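Local coordinates for endoglycosidase (Bacteroides thetaiotaomicron, PDB 6Q64), which probably hydrolyses O-glycosidic bonds as a glycoside hydrolase of family 18, in a system that breaks down complex N-glycans, at residues Asp175-Tyr180 and Ala222-Ala227; Ala116-Phe121 and Asn181-Asp186. The protein carries 1 engineered substitution. All coordinates share one frame; numbering follows the deposited sequence.

Contact 1 (Asp175-Tyr180 and Ala222-Ala227); sequences DSIEKY and ARLRPA
Arg-223 reaches across from the last turn of helix 211-224 to Asp-175 and Glu-178, one turn apart at the end of helix 162-179, so that two outer helices of the TIM barrel are tied by a three-residue salt-bridge network. NH1 of Arg-223 lies 2.9 Å from OD1 of Asp-175, with a nearly straight N-H...O angle of 161°, the oxygen sitting close to the guanidinium plane and offering its anti lone pair. A longer, weak bond from NH2 supplements it. OE1 of Glu-178 meets the adjacent NE/NH1 edge, 2.8 Å from NE of Arg-223 and tilted out of the guanidinium plane, and NH1 adds a weak bond to the same oxygen. Here carboxylate and guanidinium stand nearly perpendicular, 83° apart. A bend at chi3 (138°) turns the guanidinium so that NH1 serves both acids, and NH2 also donates to Asn-171 OD1. A leucine in place of Arg-223 would probably leave two carboxylates about one turn apart without the cation they share. The apolar part of the contact is slight and lies on the buried side, where Ile-177 and Leu-224 both also touch Arg-229: the methyl CD1 of Ile-177 stops 4.4 Å from CD2 of Leu-224.

Contact 2 (Ala116-Phe121 and Asn181-Asp186); sequences ADLKFF and NLDGFD
OD1 of Asp-183 accepts a hydrogen bond from the backbone N of Ala-129 and a weak one from NE2 of Gln-122, while CD1 of Leu-118 comes only to 4.5 Å of that oxygen, a loose contact. The carbonyl O of Asn-181 is placed in a comparable way: NE2 of Gln-122 donates to it, while CD2 of Leu-118 lies 4.4 Å away. Both acceptors thus have polar partners next door to the contact, and no hydrogen bond runs directly between 116-121 and 181-186. What the two segments share is apolar packing, and Leu-118 supplies nearly all of it from the helix. Its CG stands anti to the backbone N (chi1 179°), which carries both methyls out from the helix toward segment 181-186. CD2 of Leu-118 and CD2 of Leu-182 come within 3.9 Å, and the two side chains meet at about a right angle, methyl against methyl.

Helix 112-123 is here packed on the lead-in to strand 184-189 of the TIM barrel, where Asp-183 and the first residues of the strand read DGFDID, matching the start of the family 18 signature DGxDxDxE. The lead-in is turned at Asn-181, which, with positive phi (44°), is the C-prime residue of a Schellman motif closing helix 162-179. On the neighbouring strand 128-135, Leu-118 touches Ala-129 and Leu-182 rests on Leu-131.

Overall arrangement
The two contacts have centres about 12 Å apart and alternate along the chain, with 175-180 running straight into 181-186. The Schellman turn couples them: N of Leu-182 lies 3.0 Å from O of Ile-177, a probable hydrogen bond. Two packing contacts add to it. Ile-177 CD1 approaches Phe-185 CB to 3.7 Å, and Tyr-180 O lies 3.4 Å from Leu-118 CD2. Both contacts therefore gather round the start of strand 184-189, contact 1 among the helices outside it and contact 2 on its lead-in. In family 18 enzymes the active site lies at the opposite, C-terminal ends of the barrel strands, where the signature's closing glutamate is, in this variant, probably the engineered glutamine.

Contact 1 (Asp175-Tyr180 and Ala222-Ala227)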
# COMPACT_ATOMS: atom_id res chain seq x y z
N ASP A 175 11.60 12.53 7.65
CA ASP A 175 11.18 13.71 8.44
C ASP A 175 9.66 13.74 8.44
O ASP A 175 9.06 13.58 9.52
CB ASP A 175 11.63 15.03 7.81
CG ASP A 175 13.08 15.35 8.12
OD1 ASP A 175 13.70 14.59 8.92
OD2 ASP A 175 13.56 16.36 7.56
N SER A 176 9.10 13.89 7.24
CA SER A 176 7.71 14.36 7.02
C SER A 176 6.74 13.24 7.44
O SER A 176 5.65 13.56 7.91
CB SER A 176 7.54 14.87 5.60
OG SER A 176 6.43 14.27 4.96
N ILE A 177 7.19 11.99 7.39
CA ILE A 177 6.47 10.80 7.92
C ILE A 177 6.49 10.84 9.45
O ILE A 177 5.45 10.52 10.04
CB ILE A 177 7.09 9.49 7.38
CG1 ILE A 177 6.56 9.18 5.98
CG2 ILE A 177 6.88 8.31 8.32
CD1 ILE A 177 7.41 8.22 5.21
N GLU A 178 7.65 11.13 10.06
CA GLU A 178 7.84 11.06 11.54
C GLU A 178 7.02 12.18 12.18
O GLU A 178 6.53 12.00 13.32
CB GLU A 178 9.33 11.13 11.91
CG GLU A 178 10.16 10.00 11.32
CD GLU A 178 11.60 9.88 11.82
OE1 GLU A 178 12.49 9.41 11.06
OE2 GLU A 178 11.82 10.24 12.98
N LYS A 179 6.86 13.29 11.44
CA LYS A 179 6.18 14.54 11.87
C LYS A 179 4.68 14.29 12.09
O LYS A 179 4.12 14.94 12.95
CB LYS A 179 6.36 15.63 10.80
CG LYS A 179 5.30 16.72 10.84
CD LYS A 179 5.56 17.88 9.91
CE LYS A 179 4.83 19.13 10.36
NZ LYS A 179 5.50 20.33 9.85
N TYR A 180 4.06 13.43 11.30
CA TYR A 180 2.60 13.17 11.37
C TYR A 180 2.39 11.75 11.92
O TYR A 180 1.26 11.26 11.87
CB TYR A 180 1.99 13.50 10.00
CG TYR A 180 1.89 14.98 9.72
CD1 TYR A 180 1.05 15.81 10.48
CD2 TYR A 180 2.61 15.57 8.68
CE1 TYR A 180 0.93 17.17 10.23
CE2 TYR A 180 2.50 16.93 8.42
CZ TYR A 180 1.66 17.73 9.19
OH TYR A 180 1.57 19.08 8.95
N ALA A 222 17.13 2.48 6.39
CA ALA A 222 18.05 2.68 7.53
C ALA A 222 17.26 3.36 8.64
O ALA A 222 17.47 3.06 9.83
CB ALA A 222 19.25 3.51 7.14
N ARG A 223 16.35 4.24 8.21
CA ARG A 223 15.66 5.16 9.14
C ARG A 223 14.37 4.51 9.63
O ARG A 223 14.22 4.36 10.85
CB ARG A 223 15.41 6.52 8.49
CG ARG A 223 15.49 7.62 9.54
CD ARG A 223 15.69 9.00 8.97
NE ARG A 223 14.83 9.92 9.70
CZ ARG A 223 14.71 11.21 9.43
NH1 ARG A 223 13.89 11.97 10.14
NH2 ARG A 223 15.41 11.73 8.43
N LEU A 224 13.49 4.12 8.73
CA LEU A 224 12.12 3.79 9.17
C LEU A 224 11.98 2.28 9.42
O LEU A 224 10.99 1.87 10.05
CB LEU A 224 11.11 4.43 8.22
CG LEU A 224 11.24 4.11 6.74
CD1 LEU A 224 11.12 2.64 6.59
CD2 LEU A 224 10.19 4.83 5.90
N ARG A 225 12.99 1.46 9.11
CA ARG A 225 12.88 0.03 9.52
C ARG A 225 13.08 -0.13 11.03
O ARG A 225 12.29 -0.79 11.70
CB ARG A 225 13.81 -0.91 8.75
CG ARG A 225 13.49 -2.37 9.07
CD ARG A 225 13.97 -3.36 8.06
NE ARG A 225 13.05 -3.52 6.96
CZ ARG A 225 13.29 -4.30 5.92
NH1 ARG A 225 14.43 -4.94 5.84
NH2 ARG A 225 12.42 -4.41 4.93
N PRO A 226 14.16 0.39 11.64
CA PRO A 226 14.30 0.24 13.08
C PRO A 226 13.17 0.95 13.85
O PRO A 226 13.06 0.74 15.02
CB PRO A 226 15.71 0.80 13.40
CG PRO A 226 16.12 1.61 12.17
CD PRO A 226 15.27 1.12 11.01
N ALA A 227 12.34 1.76 13.18
CA ALA A 227 11.22 2.48 13.84
C ALA A 227 9.93 1.65 13.80
O ALA A 227 8.90 2.15 14.22
CB ALA A 227 11.04 3.86 13.21

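Contact 2 (Ala116-Phe121 and Asn181-Asp186)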
# COMPACT_ATOMS: atom_id res chain seq x y z
N ALA A 116 -6.27 12.30 14.82
CA ALA A 116 -7.04 11.50 15.82
C ALA A 116 -7.57 10.19 15.23
O ALA A 116 -7.60 9.18 15.97
CB ALA A 116 -8.19 12.30 16.37
N ASP A 117 -8.08 10.26 13.99
CA ASP A 117 -8.55 9.13 13.16
C ASP A 117 -7.40 8.13 13.08
O ASP A 117 -7.53 6.98 13.54
CB ASP A 117 -8.98 9.61 11.77
CG ASP A 117 -9.67 8.53 10.91
OD1 ASP A 117 -10.11 7.52 11.50
OD2 ASP A 117 -9.74 8.69 9.64
N LEU A 118 -6.26 8.61 12.57
CA LEU A 118 -4.99 7.86 12.46
C LEU A 118 -4.61 7.26 13.82
O LEU A 118 -4.23 6.08 13.84
CB LEU A 118 -3.92 8.81 11.94
CG LEU A 118 -2.54 8.19 11.78
CD1 LEU A 118 -2.58 7.11 10.72
CD2 LEU A 118 -1.49 9.24 11.45
N LYS A 119 -4.68 8.02 14.92
CA LYS A 119 -4.21 7.53 16.24
C LYS A 119 -5.02 6.27 16.59
O LYS A 119 -4.43 5.28 17.09
CB LYS A 119 -4.25 8.62 17.32
CG LYS A 119 -3.88 8.17 18.74
CD LYS A 119 -3.21 9.22 19.61
CE LYS A 119 -1.80 9.53 19.12
NZ LYS A 119 -1.26 10.80 19.68
N PHE A 120 -6.33 6.28 16.29
CA PHE A 120 -7.29 5.21 16.65
C PHE A 120 -7.00 4.00 15.75
O PHE A 120 -6.77 2.87 16.23
CB PHE A 120 -8.74 5.71 16.52
CG PHE A 120 -9.74 4.69 16.98
CD1 PHE A 120 -10.17 3.70 16.13
CD2 PHE A 120 -10.17 4.67 18.29
CE1 PHE A 120 -11.05 2.73 16.58
CE2 PHE A 120 -11.06 3.70 18.73
CZ PHE A 120 -11.49 2.73 17.87
N PHE A 121 -7.00 4.26 14.44
CA PHE A 121 -6.59 3.31 13.38
C PHE A 121 -5.30 2.58 13.74
O PHE A 121 -5.23 1.38 13.53
CB PHE A 121 -6.38 4.05 12.06
CG PHE A 121 -6.18 3.13 10.88
CD1 PHE A 121 -7.13 2.21 10.53
CD2 PHE A 121 -5.03 3.20 10.11
CE1 PHE A 121 -6.96 1.40 9.42
CE2 PHE A 121 -4.87 2.38 9.02
CZ PHE A 121 -5.84 1.49 8.66
N ASN A 181 3.45 11.16 12.49
CA ASN A 181 3.58 9.76 13.00
C ASN A 181 2.96 8.72 12.04
O ASN A 181 2.49 7.67 12.54
CB ASN A 181 3.09 9.66 14.45
CG ASN A 181 3.14 8.25 14.99
OD1 ASN A 181 4.18 7.61 15.00
ND2 ASN A 181 2.00 7.72 15.40
N LEU A 182 3.04 8.91 10.72
CA LEU A 182 2.57 7.90 9.74
C LEU A 182 3.48 6.65 9.78
O LEU A 182 4.54 6.69 10.44
CB LEU A 182 2.54 8.57 8.36
CG LEU A 182 1.43 9.61 8.18
CD1 LEU A 182 1.75 10.63 7.10
CD2 LEU A 182 0.10 8.93 7.86
N ASP A 183 3.07 5.54 9.16
CA ASP A 183 3.74 4.22 9.39
C ASP A 183 4.65 3.87 8.21
O ASP A 183 5.21 2.78 8.25
CB ASP A 183 2.74 3.09 9.66
CG ASP A 183 1.60 3.53 10.55
OD1 ASP A 183 0.62 4.10 10.00
OD2 ASP A 183 1.71 3.34 11.79
N GLY A 184 4.82 4.74 7.23
CA GLY A 184 5.95 4.61 6.31
C GLY A 184 5.69 5.20 4.94
O GLY A 184 5.00 6.23 4.85
N PHE A 185 6.24 4.59 3.89
CA PHE A 185 6.21 5.18 2.54
C PHE A 185 5.96 4.11 1.50
O PHE A 185 6.28 2.91 1.72
CB PHE A 185 7.51 5.95 2.27
CG PHE A 185 7.42 6.81 1.04
CD1 PHE A 185 6.77 8.03 1.08
CD2 PHE A 185 7.93 6.38 -0.17
CE1 PHE A 185 6.67 8.82 -0.06
CE2 PHE A 185 7.82 7.16 -1.31
CZ PHE A 185 7.18 8.38 -1.25
N ASP A 186 5.38 4.57 0.40
CA ASP A 186 4.98 3.77 -0.78
C ASP A 186 5.58 4.46 -1.99
O ASP A 186 5.02 5.48 -2.42
CB ASP A 186 3.47 3.71 -0.98
CG ASP A 186 2.99 2.93 -2.20
OD1 ASP A 186 3.67 2.94 -3.23
OD2 ASP A 186 1.93 2.33 -2.12